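Local coordinates for protein CghA (Chaetomium globosum, PDB 6KBC) that is a two-domain, beta-rich protein of the calycin clan with a pocket that binds the ligand WK1, at residues A[182-186]-A[271-275]; A[239-245]-A[387-393]. All coordinates share one frame. Residues are numbered along the deposited sequence.

How the interactions relate
Interaction 1 joins the two domains, setting residues 182-186, on strand 181-200 of the N-terminal one, beside residues 271-275, on strand 269-277 of the C-terminal one; interaction 2 is a strand pairing inside the C-terminal domain, between 239-245 and 387-393. Their centres lie about 14 Å apart. Strand 252-261 connects them within one sheet, since it pairs with 239-249 on one edge and with 269-277 on the other. They also touch directly: Trp183 CZ2 of interaction 1 packs 4.0 Å from Phe244 CD1 of interaction 2. Trp183, Ala242 and Phe244 all contact WK1, so both contacts contribute to the same pocket, with residues drawn from both domains.

Interaction 1. Residues A[182-186]-A[271-275]; sequences YWFRP and VNAAL
Arg185 reaches over the backbone of residues 272-274 and, with an m, t, m side chain and chi4 near -85°, gives a hydrogen bond from NH1 to Asn272 O (3.1 Å, 160°). Arg185 NH2 lies 3.3 Å from Ala273 C and 3.8 Å from Ala274 CB. Both segments are extended and run nearly the same way, 11° apart, but their axes come no closer than 7.2 Å, so this is packing between strands of two sheets. The nearest CA atoms, of Phe184 and Asn272, are 6.4 Å apart. CA-to-CB bonds of Arg185 and Asn272 point toward the opposing segment. Asn272, chi1 t, sets CG 3.2 Å from Trp183 O and OD1 3.0 Å from Arg185 NH2, while ND2 hydrogen-bonds to the carbonyls of Glu174 and Glu176. Trp183, also t, hydrogen-bonds through NE1 to Asp227 and touches WK1. Here the two domains meet at a buried polar contact, where the guanidinium's hydrogen bond to a main-chain carbonyl gives the junction a specific geometry that apolar packing would not.

Interaction 2. Residues A[239-245]-A[387-393]; sequences ATDALFV and MTGEVEL
Ala242 and Val391 sit opposite each other at the apolar centre, CB to CB 3.9 Å. On the same face, Phe244 (chi1 t, chi2 87°) lies across from Gly389, which brings no side chain; the ring's CE2 is 3.9 Å from Met387 CG, and Met387 SD is 5.3 Å from the ring centroid, 75° off the normal, a Met-aromatic contact. Ala242 and Phe244 also touch WK1, so this face helps line the pocket. The backbones that carry this face, residues 241-245 and 387-392, run antiparallel at 173°, with their axes 4.5 Å apart at closest approach. Ala242-Val391 and Phe244-Gly389 are hydrogen-bonded pairs: Ala242 N to Val391 O 2.8 Å, Val391 N to Ala242 O 2.7 Å, Phe244 N to Gly389 O 2.8 Å, Gly389 N to Phe244 O 2.9 Å. Asp241-Glu392, Leu243-Glu390 and Val245-Thr388 are the non-hydrogen-bonded pairs. The pairing unites the first and last strands of the C-terminal domain, consistent with closure of a calycin-type barrel. At one end Leu393 N donates a hydrogen bond to Thr240 O (2.9 Å), and Thr240 and Asp241 both face Val260 of the neighbouring strand 252-261 in a classic beta bulge. The other face carries Leu243, whose CD1 is 3.9 Å from Glu390 CG, and Val245, whose CG2 is 4.0 Å from Thr388 CG2. Further out, Thr388 OG1 donates to Glu390 OE1 (2.7 Å), which is also hydrogen-bonded to His345. Asp241 forms salt bridges with Lys307, Arg258 and Arg319, and the Glu392 carboxylate takes hydrogen bonds from the backbone of Arg319, Asp320 and Gly363.

Interaction 1. Residues A[182-186]-A[271-275]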
# COMPACT_ATOMS: atom_id res chain seq x y z
N TYR A 182 -1.53 7.63 9.50
CA TYR A 182 -2.19 6.33 9.58
C TYR A 182 -2.07 5.59 8.27
O TYR A 182 -2.27 6.17 7.19
CB TYR A 182 -3.66 6.47 9.99
CG TYR A 182 -3.78 7.32 11.21
CD1 TYR A 182 -3.67 6.76 12.48
CD2 TYR A 182 -3.95 8.69 11.10
CE1 TYR A 182 -3.75 7.55 13.60
CE2 TYR A 182 -4.03 9.49 12.23
CZ TYR A 182 -3.93 8.92 13.47
OH TYR A 182 -4.01 9.72 14.58
N TRP A 183 -1.67 4.33 8.38
CA TRP A 183 -1.68 3.39 7.26
C TRP A 183 -1.85 2.02 7.87
O TRP A 183 -1.03 1.59 8.69
CB TRP A 183 -0.40 3.47 6.43
CG TRP A 183 -0.43 2.54 5.27
CD1 TRP A 183 -0.46 1.17 5.31
CD2 TRP A 183 -0.45 2.90 3.89
NE1 TRP A 183 -0.49 0.67 4.03
CE2 TRP A 183 -0.48 1.70 3.14
CE3 TRP A 183 -0.43 4.12 3.21
CZ2 TRP A 183 -0.51 1.69 1.76
CZ3 TRP A 183 -0.46 4.10 1.84
CH2 TRP A 183 -0.51 2.90 1.12
N PHE A 184 -2.92 1.33 7.51
CA PHE A 184 -3.11 -0.02 7.99
C PHE A 184 -3.95 -0.75 6.94
O PHE A 184 -4.24 -0.21 5.87
CB PHE A 184 -3.75 -0.01 9.39
CG PHE A 184 -5.07 0.68 9.43
CD1 PHE A 184 -5.15 2.06 9.65
CD2 PHE A 184 -6.24 -0.02 9.19
CE1 PHE A 184 -6.37 2.71 9.66
CE2 PHE A 184 -7.47 0.62 9.21
CZ PHE A 184 -7.53 1.98 9.44
N ARG A 185 -4.34 -1.98 7.24
CA ARG A 185 -4.89 -2.86 6.22
C ARG A 185 -6.29 -3.33 6.60
O ARG A 185 -6.44 -4.29 7.37
CB ARG A 185 -3.95 -4.04 6.01
CG ARG A 185 -2.63 -3.58 5.36
CD ARG A 185 -1.51 -4.59 5.51
NE ARG A 185 -1.08 -4.71 6.89
CZ ARG A 185 -0.19 -3.92 7.48
NH1 ARG A 185 0.39 -2.95 6.78
NH2 ARG A 185 0.13 -4.12 8.75
N PRO A 186 -7.33 -2.68 6.09
CA PRO A 186 -8.69 -3.18 6.34
C PRO A 186 -8.89 -4.61 5.89
O PRO A 186 -9.62 -5.37 6.54
CB PRO A 186 -9.56 -2.20 5.55
CG PRO A 186 -8.79 -0.93 5.58
CD PRO A 186 -7.35 -1.38 5.39
N VAL A 271 6.73 1.97 11.43
CA VAL A 271 6.21 0.91 10.57
C VAL A 271 4.84 0.48 11.05
O VAL A 271 4.54 0.46 12.24
CB VAL A 271 7.19 -0.29 10.52
CG1 VAL A 271 7.18 -1.06 11.83
CG2 VAL A 271 6.83 -1.22 9.37
N ASN A 272 4.00 0.10 10.10
CA ASN A 272 2.80 -0.66 10.38
C ASN A 272 2.88 -1.89 9.48
O ASN A 272 2.79 -1.76 8.26
CB ASN A 272 1.56 0.17 10.11
CG ASN A 272 0.32 -0.45 10.70
OD1 ASN A 272 -0.04 -1.58 10.35
ND2 ASN A 272 -0.29 0.24 11.67
N ALA A 273 3.12 -3.05 10.08
CA ALA A 273 3.44 -4.24 9.30
C ALA A 273 2.85 -5.46 9.99
O ALA A 273 2.55 -5.44 11.19
CB ALA A 273 4.95 -4.44 9.12
N ALA A 274 2.76 -6.54 9.24
CA ALA A 274 2.21 -7.76 9.79
C ALA A 274 2.80 -8.95 9.04
O ALA A 274 2.97 -8.90 7.82
CB ALA A 274 0.68 -7.78 9.70
N LEU A 275 3.10 -10.01 9.79
CA LEU A 275 3.45 -11.29 9.20
C LEU A 275 2.42 -12.31 9.66
O LEU A 275 2.08 -12.38 10.84
CB LEU A 275 4.85 -11.73 9.60
CG LEU A 275 5.27 -13.10 9.07
CD1 LEU A 275 5.46 -13.06 7.55
CD2 LEU A 275 6.54 -13.55 9.78

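Interaction 2. Residues A[239-245]-A[387-393]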
# COMPACT_ATOMS: atom_id res chain seq x y z
N ALA A 239 9.36 12.53 5.52
CA ALA A 239 10.04 11.25 5.34
C ALA A 239 11.21 11.38 4.36
O ALA A 239 11.20 12.22 3.46
CB ALA A 239 9.06 10.17 4.81
N THR A 240 12.21 10.51 4.55
CA THR A 240 13.25 10.31 3.54
C THR A 240 13.14 8.95 2.86
O THR A 240 13.80 8.72 1.85
CB THR A 240 14.66 10.43 4.15
OG1 THR A 240 14.76 9.62 5.33
CG2 THR A 240 14.95 11.90 4.51
N ASP A 241 12.29 8.07 3.38
CA ASP A 241 12.20 6.71 2.88
C ASP A 241 10.83 6.15 3.20
O ASP A 241 10.34 6.30 4.32
CB ASP A 241 13.30 5.83 3.50
CG ASP A 241 13.68 4.66 2.62
OD1 ASP A 241 12.81 3.81 2.34
OD2 ASP A 241 14.85 4.60 2.18
N ALA A 242 10.21 5.52 2.21
CA ALA A 242 8.95 4.82 2.43
C ALA A 242 9.05 3.48 1.73
O ALA A 242 9.50 3.41 0.59
CB ALA A 242 7.76 5.63 1.90
N LEU A 243 8.67 2.41 2.43
CA LEU A 243 8.71 1.07 1.85
C LEU A 243 7.34 0.42 2.00
O LEU A 243 6.90 0.17 3.13
CB LEU A 243 9.77 0.20 2.52
CG LEU A 243 9.67 -1.28 2.12
CD1 LEU A 243 10.01 -1.45 0.65
CD2 LEU A 243 10.60 -2.11 2.99
N PHE A 244 6.69 0.14 0.88
CA PHE A 244 5.51 -0.71 0.83
C PHE A 244 5.92 -2.13 0.47
O PHE A 244 6.71 -2.32 -0.45
CB PHE A 244 4.50 -0.21 -0.21
CG PHE A 244 3.30 -1.13 -0.37
CD1 PHE A 244 2.19 -1.00 0.46
CD2 PHE A 244 3.29 -2.14 -1.33
CE1 PHE A 244 1.08 -1.86 0.33
CE2 PHE A 244 2.19 -3.00 -1.47
CZ PHE A 244 1.09 -2.86 -0.64
N VAL A 245 5.37 -3.12 1.17
CA VAL A 245 5.58 -4.52 0.81
C VAL A 245 4.27 -5.26 0.90
O VAL A 245 3.55 -5.13 1.89
CB VAL A 245 6.59 -5.24 1.73
CG1 VAL A 245 6.72 -6.70 1.33
CG2 VAL A 245 7.93 -4.57 1.73
N MET A 387 5.30 -7.66 -4.05
CA MET A 387 5.61 -6.40 -4.68
C MET A 387 6.21 -5.50 -3.61
O MET A 387 5.92 -5.65 -2.42
CB MET A 387 4.37 -5.74 -5.29
CG MET A 387 3.27 -5.51 -4.31
SD MET A 387 1.83 -4.75 -5.07
CE MET A 387 1.29 -6.08 -6.17
N THR A 388 7.06 -4.57 -4.05
CA THR A 388 7.54 -3.53 -3.16
C THR A 388 7.37 -2.19 -3.85
O THR A 388 7.43 -2.08 -5.08
CB THR A 388 9.04 -3.70 -2.75
OG1 THR A 388 9.88 -3.63 -3.90
CG2 THR A 388 9.27 -5.02 -2.02
N GLY A 389 7.11 -1.18 -3.04
CA GLY A 389 7.12 0.19 -3.48
C GLY A 389 8.17 0.87 -2.63
O GLY A 389 8.05 0.87 -1.40
N GLU A 390 9.21 1.41 -3.26
CA GLU A 390 10.41 1.87 -2.55
C GLU A 390 10.57 3.34 -2.88
O GLU A 390 10.97 3.68 -4.00
CB GLU A 390 11.62 1.04 -2.96
CG GLU A 390 11.32 -0.47 -2.88
CD GLU A 390 12.50 -1.34 -3.24
OE1 GLU A 390 12.30 -2.56 -3.29
OE2 GLU A 390 13.62 -0.81 -3.46
N VAL A 391 10.25 4.21 -1.93
CA VAL A 391 10.20 5.64 -2.17
C VAL A 391 11.33 6.31 -1.39
O VAL A 391 11.53 6.03 -0.21
CB VAL A 391 8.85 6.26 -1.79
CG1 VAL A 391 8.81 7.71 -2.26
CG2 VAL A 391 7.69 5.43 -2.41
N GLU A 392 12.02 7.20 -2.07
CA GLU A 392 13.16 7.94 -1.56
C GLU A 392 12.78 9.41 -1.61
O GLU A 392 12.17 9.87 -2.58
CB GLU A 392 14.30 7.66 -2.49
CG GLU A 392 14.78 6.22 -2.44
CD GLU A 392 15.74 6.00 -3.54
OE1 GLU A 392 15.82 6.92 -4.40
OE2 GLU A 392 16.44 4.96 -3.55
N LEU A 393 13.12 10.16 -0.56
CA LEU A 393 12.85 11.59 -0.58
C LEU A 393 14.08 12.33 -0.06
O LEU A 393 14.90 11.79 0.68
CB LEU A 393 11.62 11.96 0.25
CG LEU A 393 10.29 11.38 -0.23
CD1 LEU A 393 9.22 11.73 0.75
CD2 LEU A 393 9.94 11.92 -1.60